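Local structure of aminoglycoside N(3)-acetyltransferase, AAC(3)-IVa (Escherichia coli, 6MN3) at residues Ser127-Pro131 and Val132-His136; Arg200-Glu204 and Lys205-Lys209; Gly211-His215 and Ala216-Leu220; Asp225-Ala228 and Thr229-Gln233. The protein catalyses acetyl transfer from acetyl-CoA to the 3-amino group of 2-deoxystreptamine aminoglycosides, and so probably confers resistance to gentamicin, kanamycin, tobramycin, neomycin and apramycin. All coordinates share one frame; numbering follows the deposited sequence.

Overall arrangement
The four local contacts follow one another along the chain: the first three show a helix start, a helix end and a hairpin turn, the fourth the interior of a helix. Interaction 1 opens helix 131-137. Interaction 2 ends helix 197-204 and leads into strand 208-213, which interaction 3 folds back as a hairpin with strand 216-222 at one edge of the mixed seven-stranded sheet; interaction 4 lies on helix 223-236, which follows directly. Interactions 2 and 4 have centres about 11 Å apart. Interaction 4 is the shared neighbour: helix 223-236 joins the end of helix 197-204 (W201 and L202 on T229) to helix 131-137 (H136 on V227). Interactions 1 and 3, with centres about 25 Å apart, flank the chain's centre on opposite sides.

Interaction 1: Ser127-Pro131 and Val132-His136; sequences SPASP and VARVH
The backbone carbonyls of S130 and P131 receive the first amides of helix 131-137: R134 N donates to S130 O at 3.1 Å and V135 N to P131 O at 3.0 Å, while A133 N reaches S130 O from well above its carbonyl plane. S130 O thus takes two amide hydrogens. The preceding residues S127 to S130 make a type I beta turn, in which S130 N bonds to S127 O. That same oxygen also accepts from S130 OG, which arrives on a lone pair in the carbonyl plane. The S130 hydroxyl is set between the backbone N and the carbonyl carbon (chi1 63°), a rotation that turns it back to the turn and also places it beside V132 CG1. A129 N meanwhile donates to S127 OG at 3.1 Å, which makes an ST turn overlapping the beta turn. A133 directs its methyl group at the turn, with CB 3.3 Å from P128 O. R134 sends its chain back over the same turn, bent at chi2 and chi3, until NH2 lies 3.6 Å from A129 CA, with P128 O at the edge of the guanidinium. The charge of R134 is met by a salt bridge to D119, outside the turn. Elsewhere in the fold, V132 and A133 pack on L157 of helix 154-161, and P131 and V135 on I116 of helix 113-117. With the two overlapping turns as lead-in and the S130 hydroxyl bonded back to them, serine at the N-cap followed by proline is a familiar helix start.

Interaction 2: Arg200-Glu204 and Lys205-Lys209; sequences RWLKE and KSLQK
L202 O is the acceptor around which the chain reverses at the end of helix 197-204, taking L207 N at 2.9 Å. Beside it S206 N donates to K203 O at 3.0 Å, coming from well above the carbonyl plane. Together the two bonds define a Schellman motif, with S206 at positive phi as its C-prime residue. The close-packed side is formed by L202, L207 and Q208. L202 CB meets Q208 CB at 4.0 Å, and L202 CD2 approaches L207 CB at 4.2 Å; I221 of strand 216-222 and T229 of helix 223-236 also touch L202. The Q208 chain runs extended from a CG anti to the backbone N (chi1 172°), which carries its amide past K203 CB. There NE2 bonds to D199 and E210, while OE1 bonds to H149, so both ends of the amide are engaged. The outer side is looser. K205 N makes only a weak, 3.5 Å bond to W201 O, and the aliphatic part of K205 runs past that oxygen. On the solvent side a water bridges two groups, donating to E204 O at 2.8 Å and hydrogen-bonded to S206 OG. The chemistry implies a helix end whose last carbonyls are satisfied partly by the reversing backbone and partly by solvent, next to a leucine contact and a buried glutamine whose several polar partners should fix the orientation of its amide.

Interaction 3: Gly211-His215 and Ala216-Leu220; sequences GPVGH and AFARL
G211 begins the pairing with a reciprocal pair of backbone bonds to A218: A218 N to G211 O at 2.8 Å and G211 N to A218 O at 3.2 Å. The A218 methyl group also lies against G211 O. P212 faces F217 in a non-hydrogen-bonded pair, and its CA makes a CA-H...O contact of 3.4 Å with A216 O. At the next pair V213 N donates to A216 O at 3.1 Å, and V213 O accepts from A216 N, which comes from above the carbonyl plane. V213 CG1 stands anti to the backbone N (chi1 171°), while CG2 lies beside that N and meets A218 CB at 3.7 Å. V213 and A218 share a face of the sheet, packed on L145 and on L19 of helix 9-19. G214, at positive phi, and H215 fill the corners of the turn. H215 turns away from the strand pair toward the N-terminal residues, where NE2 bonds to Y5 O and the ring meets W7 edge-to-face. A type II' turn from V213 to A216, with G214 at its second position, closing a doubly bonded V213-A216 pair is characteristic of a 2:2 beta hairpin, here at the edge of the mixed sheet.

Interaction 4: Asp225-Ala228 and Thr229-Gln233; sequences DIVA and TALGQ
Hydrogen bonds of the helical i to i+4 kind tie D225-A228 to T229-Q233 within helix 223-236. They run from T229 N to D225 O, A230 N to I226 O, L231 N to V227 O and G232 N to A228 O; the shortest, L231 N to V227 O, measures 2.8 Å. A side chain adds a fifth: T229 OG1 donates to D225 O at 2.7 Å, reaching it from the face of the carbonyl plane opposite to that used by T229 N. The threonine is turned for this, with OG1 anti to its own carbonyl carbon and beside the backbone N (chi1 -57°), which leaves CG2 on the other branch to pack against W201. In the apolar pair, V227 and L231 lie side by side and point the same way, with V227 CG1 meeting L231 CD1 at 3.8 Å. Two aliphatic carbons lie instead against carbonyl oxygens: L231 CG rests on V227 O, and A230 CB sits 3.3 Å from I226 O. Beyond this helix, I226 and V227 touch T154 of helix 154-161, A230 packs on A158, and T229 touches L207. One carbonyl oxygen, D225 O, is thus gripped from two sides by a single residue. The bond folds the threonine hydroxyl back onto its own helix and satisfies it there, so the hydroxyl can lie against L207 in apolar surroundings, while CG2 faces W201.

Interaction 1: Ser127-Pro131 and Val132-His136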
loop_
_atom_site.group_PDB
_atom_site.type_symbol
_atom_site.label_atom_id
_atom_site.label_comp_id
_atom_site.label_asym_id
_atom_site.label_seq_id
_atom_site.Cartn_x
_atom_site.Cartn_y
_atom_site.Cartn_z
ATOM N N SER A 127 1.493 -4.032 11.340
ATOM C CA SER A 127 1.999 -3.636 12.645
ATOM C C SER A 127 3.276 -2.818 12.490
ATOM O O SER A 127 3.809 -2.677 11.386
ATOM C CB SER A 127 2.240 -4.885 13.489
ATOM O OG SER A 127 3.479 -5.486 13.158
ATOM N N PRO A 128 3.793 -2.247 13.584
ATOM C CA PRO A 128 5.098 -1.566 13.511
ATOM C C PRO A 128 6.256 -2.471 13.111
ATOM O O PRO A 128 7.366 -1.964 12.900
ATOM C CB PRO A 128 5.289 -1.019 14.931
ATOM C CG PRO A 128 3.906 -0.817 15.430
ATOM C CD PRO A 128 3.086 -1.929 14.840
ATOM N N ALA A 129 6.043 -3.784 13.007
ATOM C CA ALA A 129 7.061 -4.709 12.525
ATOM C C ALA A 129 6.739 -5.244 11.133
ATOM O O ALA A 129 7.209 -6.322 10.761
ATOM C CB ALA A 129 7.238 -5.864 13.511
ATOM N N SER A 130 5.944 -4.518 10.365
ATOM C CA SER A 130 5.563 -4.916 9.021
ATOM C C SER A 130 6.311 -4.085 7.989
ATOM O O SER A 130 6.880 -3.038 8.314
ATOM C CB SER A 130 4.050 -4.754 8.832
ATOM O OG SER A 130 3.665 -3.398 8.958
ATOM N N PRO A 131 6.355 -4.535 6.731
ATOM C CA PRO A 131 7.016 -3.730 5.690
ATOM C C PRO A 131 6.511 -2.299 5.602
ATOM O O PRO A 131 7.305 -1.391 5.326
ATOM C CB PRO A 131 6.709 -4.514 4.406
ATOM C CG PRO A 131 6.594 -5.919 4.859
ATOM C CD PRO A 131 5.969 -5.867 6.229
ATOM N N VAL A 132 5.216 -2.068 5.835
ATOM C CA VAL A 132 4.680 -0.715 5.759
ATOM C C VAL A 132 5.265 0.176 6.847
ATOM O O VAL A 132 5.293 1.403 6.691
ATOM C CB VAL A 132 3.139 -0.741 5.824
ATOM C CG1 VAL A 132 2.655 -0.861 7.261
ATOM C CG2 VAL A 132 2.558 0.497 5.161
ATOM N N ALA A 133 5.748 -0.408 7.943
ATOM C CA ALA A 133 6.432 0.382 8.958
ATOM C C ALA A 133 7.908 0.564 8.632
ATOM O O ALA A 133 8.495 1.589 8.995
ATOM C CB ALA A 133 6.273 -0.270 10.332
ATOM N N ARG A 134 8.519 -0.410 7.950
ATOM C CA ARG A 134 9.911 -0.261 7.537
ATOM C C ARG A 134 10.064 0.815 6.469
ATOM O O ARG A 134 11.101 1.481 6.411
ATOM C CB ARG A 134 10.460 -1.600 7.044
ATOM C CG ARG A 134 10.391 -2.710 8.084
ATOM C CD ARG A 134 11.313 -2.419 9.261
ATOM N NE ARG A 134 10.683 -2.725 10.543
ATOM C CZ ARG A 134 11.177 -3.574 11.438
ATOM N NH1 ARG A 134 12.310 -4.219 11.193
ATOM N NH2 ARG A 134 10.531 -3.792 12.576
ATOM N N VAL A 135 9.049 1.001 5.624
ATOM C CA VAL A 135 9.057 2.131 4.700
ATOM C C VAL A 135 8.949 3.444 5.467
ATOM O O VAL A 135 9.618 4.432 5.139
ATOM C CB VAL A 135 7.923 1.978 3.668
ATOM C CG1 VAL A 135 7.716 3.274 2.894
ATOM C CG2 VAL A 135 8.215 0.821 2.718
ATOM N N HIS A 136 8.118 3.468 6.511
ATOM C CA HIS A 136 7.935 4.684 7.295
ATOM C C HIS A 136 9.220 5.081 8.013
ATOM O O HIS A 136 9.567 6.267 8.067
ATOM C CB HIS A 136 6.794 4.487 8.294
ATOM C CG HIS A 136 6.598 5.637 9.232
ATOM N ND1 HIS A 136 7.197 5.697 10.472
ATOM C CD2 HIS A 136 5.863 6.768 9.114
ATOM C CE1 HIS A 136 6.843 6.817 11.076
ATOM N NE2 HIS A 136 6.034 7.484 10.274
#

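Interaction 2: Arg200-Glu204 and Lys205-Lys209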
loop_
_atom_site.group_PDB
_atom_site.type_symbol
_atom_site.label_atom_id
_atom_site.label_comp_id
_atom_site.label_asym_id
_atom_site.label_seq_id
_atom_site.Cartn_x
_atom_site.Cartn_y
_atom_site.Cartn_z
ATOM N N ARG A 200 -8.339 15.154 2.070
ATOM C CA ARG A 200 -8.477 16.568 2.400
ATOM C C ARG A 200 -7.503 16.977 3.499
ATOM O O ARG A 200 -6.945 18.078 3.459
ATOM C CB ARG A 200 -9.912 16.881 2.813
ATOM C CG ARG A 200 -10.167 18.363 3.038
ATOM C CD ARG A 200 -11.412 18.595 3.875
ATOM N NE ARG A 200 -12.631 18.294 3.134
ATOM C CZ ARG A 200 -13.703 17.716 3.665
ATOM N NH1 ARG A 200 -13.706 17.372 4.944
ATOM N NH2 ARG A 200 -14.770 17.479 2.916
ATOM N N TRP A 201 -7.286 16.106 4.487
ATOM C CA TRP A 201 -6.320 16.407 5.541
ATOM C C TRP A 201 -4.947 16.710 4.954
ATOM O O TRP A 201 -4.309 17.705 5.318
ATOM C CB TRP A 201 -6.221 15.236 6.521
ATOM C CG TRP A 201 -7.496 14.880 7.211
ATOM C CD1 TRP A 201 -8.609 15.660 7.345
ATOM C CD2 TRP A 201 -7.791 13.645 7.872
ATOM N NE1 TRP A 201 -9.578 14.985 8.047
ATOM C CE2 TRP A 201 -9.100 13.745 8.383
ATOM C CE3 TRP A 201 -7.074 12.463 8.080
ATOM C CZ2 TRP A 201 -9.708 12.708 9.086
ATOM C CZ3 TRP A 201 -7.679 11.434 8.780
ATOM C CH2 TRP A 201 -8.982 11.563 9.274
ATOM N N LEU A 202 -4.484 15.865 4.031
ATOM C CA LEU A 202 -3.126 15.979 3.510
ATOM C C LEU A 202 -3.009 17.088 2.472
ATOM O O LEU A 202 -2.066 17.885 2.509
ATOM C CB LEU A 202 -2.684 14.641 2.916
ATOM C CG LEU A 202 -2.559 13.490 3.916
ATOM C CD1 LEU A 202 -2.684 12.144 3.218
ATOM C CD2 LEU A 202 -1.248 13.585 4.684
ATOM N N LYS A 203 -3.954 17.151 1.530
ATOM C CA LYS A 203 -3.859 18.139 0.461
ATOM C C LYS A 203 -3.955 19.560 1.007
ATOM O O LYS A 203 -3.269 20.465 0.519
ATOM C CB LYS A 203 -4.944 17.886 -0.584
ATOM C CG LYS A 203 -5.174 19.040 -1.548
ATOM C CD LYS A 203 -6.006 18.600 -2.742
ATOM C CE LYS A 203 -7.185 17.741 -2.310
ATOM N NZ LYS A 203 -7.913 17.170 -3.478
ATOM N N GLU A 204 -4.790 19.774 2.026
ATOM C CA GLU A 204 -4.939 21.120 2.573
ATOM C C GLU A 204 -3.675 21.564 3.298
ATOM O O GLU A 204 -3.311 22.744 3.252
ATOM C CB GLU A 204 -6.150 21.185 3.504
ATOM C CG GLU A 204 -7.493 21.091 2.792
ATOM C CD GLU A 204 -7.580 21.993 1.576
ATOM O OE1 GLU A 204 -7.362 23.214 1.721
ATOM O OE2 GLU A 204 -7.866 21.481 0.473
ATOM N N LYS A 205 -2.992 20.640 3.970
ATOM C CA LYS A 205 -1.714 20.942 4.607
ATOM C C LYS A 205 -0.560 20.990 3.612
ATOM O O LYS A 205 0.597 21.107 4.035
ATOM C CB LYS A 205 -1.410 19.913 5.700
ATOM C CG LYS A 205 -2.125 20.150 7.021
ATOM C CD LYS A 205 -1.959 18.955 7.951
ATOM C CE LYS A 205 -2.506 19.237 9.341
ATOM N NZ LYS A 205 -1.526 19.973 10.186
ATOM N N SER A 206 -0.854 20.899 2.311
ATOM C CA SER A 206 0.153 20.896 1.248
ATOM C C SER A 206 1.128 19.731 1.395
ATOM O O SER A 206 2.299 19.838 1.025
ATOM C CB SER A 206 0.913 22.225 1.191
ATOM O OG SER A 206 0.020 23.313 1.025
ATOM N N LEU A 207 0.650 18.607 1.927
ATOM C CA LEU A 207 1.468 17.420 2.127
ATOM C C LEU A 207 1.247 16.360 1.059
ATOM O O LEU A 207 1.912 15.319 1.091
ATOM C CB LEU A 207 1.193 16.815 3.505
ATOM C CG LEU A 207 1.332 17.750 4.705
ATOM C CD1 LEU A 207 0.966 17.022 5.990
ATOM C CD2 LEU A 207 2.742 18.312 4.778
ATOM N N GLN A 208 0.332 16.587 0.123
ATOM C CA GLN A 208 0.022 15.623 -0.923
ATOM C C GLN A 208 0.277 16.268 -2.277
ATOM O O GLN A 208 -0.329 17.294 -2.606
ATOM C CB GLN A 208 -1.426 15.143 -0.813
ATOM C CG GLN A 208 -1.893 14.291 -1.978
ATOM C CD GLN A 208 -3.285 13.725 -1.765
ATOM O OE1 GLN A 208 -3.457 12.707 -1.096
ATOM N NE2 GLN A 208 -4.288 14.384 -2.338
ATOM N N LYS A 209 1.186 15.677 -3.046
ATOM C CA LYS A 209 1.430 16.097 -4.417
ATOM C C LYS A 209 0.500 15.338 -5.352
ATOM O O LYS A 209 0.271 14.137 -5.183
ATOM C CB LYS A 209 2.888 15.853 -4.805
ATOM C CG LYS A 209 3.800 17.031 -4.513
ATOM C CD LYS A 209 5.101 16.586 -3.877
ATOM C CE LYS A 209 5.955 17.784 -3.493
ATOM N NZ LYS A 209 7.237 17.374 -2.855
HETATM O O HOH W 1 -1.028 24.263 3.579
#

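Interaction 3: Gly211-His215 and Ala216-Leu220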
loop_
_atom_site.group_PDB
_atom_site.type_symbol
_atom_site.label_atom_id
_atom_site.label_comp_id
_atom_site.label_asym_id
_atom_site.label_seq_id
_atom_site.Cartn_x
_atom_site.Cartn_y
_atom_site.Cartn_z
ATOM N N GLY A 211 -0.884 14.828 -9.568
ATOM C CA GLY A 211 -0.560 14.971 -10.963
ATOM C C GLY A 211 -0.859 13.706 -11.735
ATOM O O GLY A 211 -1.307 12.699 -11.178
ATOM N N PRO A 212 -0.617 13.734 -13.043
ATOM C CA PRO A 212 -0.884 12.554 -13.869
ATOM C C PRO A 212 0.314 11.623 -13.980
ATOM O O PRO A 212 1.469 12.047 -14.057
ATOM C CB PRO A 212 -1.219 13.173 -15.232
ATOM C CG PRO A 212 -0.364 14.399 -15.283
ATOM C CD PRO A 212 -0.227 14.901 -13.856
ATOM N N VAL A 213 0.019 10.327 -13.974
ATOM C CA VAL A 213 0.968 9.286 -14.347
ATOM C C VAL A 213 0.237 8.392 -15.337
ATOM O O VAL A 213 -0.713 7.696 -14.964
ATOM C CB VAL A 213 1.471 8.480 -13.144
ATOM C CG1 VAL A 213 2.275 7.278 -13.613
ATOM C CG2 VAL A 213 2.307 9.357 -12.227
ATOM N N GLY A 214 0.665 8.416 -16.591
ATOM C CA GLY A 214 -0.128 7.775 -17.625
ATOM C C GLY A 214 -1.444 8.512 -17.750
ATOM O O GLY A 214 -1.480 9.743 -17.844
ATOM N N HIS A 215 -2.543 7.767 -17.738
ATOM C CA HIS A 215 -3.869 8.369 -17.706
ATOM C C HIS A 215 -4.410 8.516 -16.291
ATOM O O HIS A 215 -5.523 9.018 -16.117
ATOM C CB HIS A 215 -4.846 7.543 -18.547
ATOM C CG HIS A 215 -4.464 7.443 -19.989
ATOM N ND1 HIS A 215 -5.013 8.249 -20.962
ATOM C CD2 HIS A 215 -3.582 6.634 -20.623
ATOM C CE1 HIS A 215 -4.487 7.939 -22.134
ATOM N NE2 HIS A 215 -3.617 6.963 -21.956
ATOM N N ALA A 216 -3.645 8.112 -15.283
ATOM C CA ALA A 216 -4.156 7.992 -13.927
ATOM C C ALA A 216 -3.953 9.273 -13.133
ATOM O O ALA A 216 -2.942 9.965 -13.285
ATOM C CB ALA A 216 -3.476 6.831 -13.201
ATOM N N PHE A 217 -4.934 9.583 -12.292
ATOM C CA PHE A 217 -4.752 10.559 -11.227
ATOM C C PHE A 217 -3.839 9.954 -10.166
ATOM O O PHE A 217 -4.172 8.928 -9.562
ATOM C CB PHE A 217 -6.114 10.935 -10.642
ATOM C CG PHE A 217 -6.049 11.927 -9.514
ATOM C CD1 PHE A 217 -6.484 11.582 -8.245
ATOM C CD2 PHE A 217 -5.573 13.210 -9.727
ATOM C CE1 PHE A 217 -6.432 12.493 -7.206
ATOM C CE2 PHE A 217 -5.521 14.127 -8.691
ATOM C CZ PHE A 217 -5.950 13.766 -7.430
ATOM N N ALA A 218 -2.677 10.564 -9.953
ATOM C CA ALA A 218 -1.681 10.034 -9.034
ATOM C C ALA A 218 -1.526 10.954 -7.834
ATOM O O ALA A 218 -1.564 12.181 -7.969
ATOM C CB ALA A 218 -0.329 9.854 -9.726
ATOM N N ARG A 219 -1.349 10.354 -6.660
ATOM C CA ARG A 219 -1.154 11.091 -5.421
ATOM C C ARG A 219 0.107 10.586 -4.745
ATOM O O ARG A 219 0.319 9.373 -4.646
ATOM C CB ARG A 219 -2.361 10.945 -4.492
ATOM C CG ARG A 219 -3.482 11.916 -4.816
ATOM C CD ARG A 219 -4.763 11.556 -4.096
ATOM N NE ARG A 219 -5.478 10.474 -4.758
ATOM C CZ ARG A 219 -6.789 10.279 -4.661
ATOM N NH1 ARG A 219 -7.530 11.102 -3.933
ATOM N NH2 ARG A 219 -7.358 9.267 -5.298
ATOM N N LEU A 220 0.942 11.515 -4.284
ATOM C CA LEU A 220 2.236 11.189 -3.697
ATOM C C LEU A 220 2.368 11.901 -2.361
ATOM O O LEU A 220 2.308 13.133 -2.303
ATOM C CB LEU A 220 3.373 11.588 -4.638
ATOM C CG LEU A 220 4.792 11.372 -4.116
ATOM C CD1 LEU A 220 5.089 9.890 -3.961
ATOM C CD2 LEU A 220 5.783 12.030 -5.049
#

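Interaction 4: Asp225-Ala228 and Thr229-Gln233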
loop_
_atom_site.group_PDB
_atom_site.type_symbol
_atom_site.label_atom_id
_atom_site.label_comp_id
_atom_site.label_asym_id
_atom_site.label_seq_id
_atom_site.Cartn_x
_atom_site.Cartn_y
_atom_site.Cartn_z
ATOM N N ASP A 225 4.349 11.826 6.711
ATOM C CA ASP A 225 3.229 12.759 6.744
ATOM C C ASP A 225 1.897 12.027 6.855
ATOM O O ASP A 225 0.974 12.520 7.512
ATOM C CB ASP A 225 3.250 13.650 5.502
ATOM C CG ASP A 225 4.350 14.692 5.552
ATOM O OD1 ASP A 225 4.767 15.065 6.670
ATOM O OD2 ASP A 225 4.796 15.141 4.474
ATOM N N ILE A 226 1.781 10.857 6.224
ATOM C CA ILE A 226 0.554 10.069 6.328
ATOM C C ILE A 226 0.317 9.650 7.774
ATOM O O ILE A 226 -0.798 9.757 8.298
ATOM C CB ILE A 226 0.623 8.845 5.398
ATOM C CG1 ILE A 226 0.683 9.281 3.938
ATOM C CG2 ILE A 226 -0.567 7.926 5.632
ATOM C CD1 ILE A 226 0.972 8.151 2.987
ATOM N N VAL A 227 1.367 9.167 8.439
ATOM C CA VAL A 227 1.222 8.675 9.804
ATOM C C VAL A 227 0.983 9.831 10.768
ATOM O O VAL A 227 0.081 9.779 11.610
ATOM C CB VAL A 227 2.457 7.846 10.203
ATOM C CG1 VAL A 227 2.497 7.630 11.709
ATOM C CG2 VAL A 227 2.448 6.514 9.472
ATOM N N ALA A 228 1.782 10.895 10.652
ATOM C CA ALA A 228 1.659 12.018 11.578
ATOM C C ALA A 228 0.294 12.684 11.467
ATOM O O ALA A 228 -0.325 13.019 12.483
ATOM C CB ALA A 228 2.772 13.034 11.325
ATOM N N THR A 229 -0.188 12.888 10.241
ATOM C CA THR A 229 -1.496 13.505 10.053
ATOM C C THR A 229 -2.601 12.631 10.630
ATOM O O THR A 229 -3.492 13.121 11.334
ATOM C CB THR A 229 -1.738 13.769 8.566
ATOM O OG1 THR A 229 -0.691 14.599 8.052
ATOM C CG2 THR A 229 -3.081 14.455 8.349
ATOM N N ALA A 230 -2.552 11.326 10.351
ATOM C CA ALA A 230 -3.605 10.428 10.812
ATOM C C ALA A 230 -3.583 10.276 12.326
ATOM O O ALA A 230 -4.642 10.182 12.957
ATOM C CB ALA A 230 -3.470 9.066 10.133
ATOM N N LEU A 231 -2.389 10.250 12.927
ATOM C CA LEU A 231 -2.295 10.132 14.379
ATOM C C LEU A 231 -2.939 11.320 15.083
ATOM O O LEU A 231 -3.481 11.167 16.183
ATOM C CB LEU A 231 -0.833 9.991 14.805
ATOM C CG LEU A 231 -0.198 8.612 14.606
ATOM C CD1 LEU A 231 1.222 8.585 15.156
ATOM C CD2 LEU A 231 -1.048 7.530 15.249
ATOM N N GLY A 232 -2.892 12.505 14.473
ATOM C CA GLY A 232 -3.567 13.651 15.058
ATOM C C GLY A 232 -5.077 13.525 15.004
ATOM O O GLY A 232 -5.772 13.860 15.968
ATOM N N GLN A 233 -5.606 13.039 13.879
ATOM C CA GLN A 233 -7.047 12.847 13.764
ATOM C C GLN A 233 -7.519 11.682 14.623
ATOM O O GLN A 233 -8.610 11.733 15.203
ATOM C CB GLN A 233 -7.434 12.628 12.303
ATOM C CG GLN A 233 -7.146 13.817 11.401
ATOM C CD GLN A 233 -8.155 14.939 11.566
ATOM O OE1 GLN A 233 -9.208 14.762 12.181
ATOM N NE2 GLN A 233 -7.839 16.101 11.007
#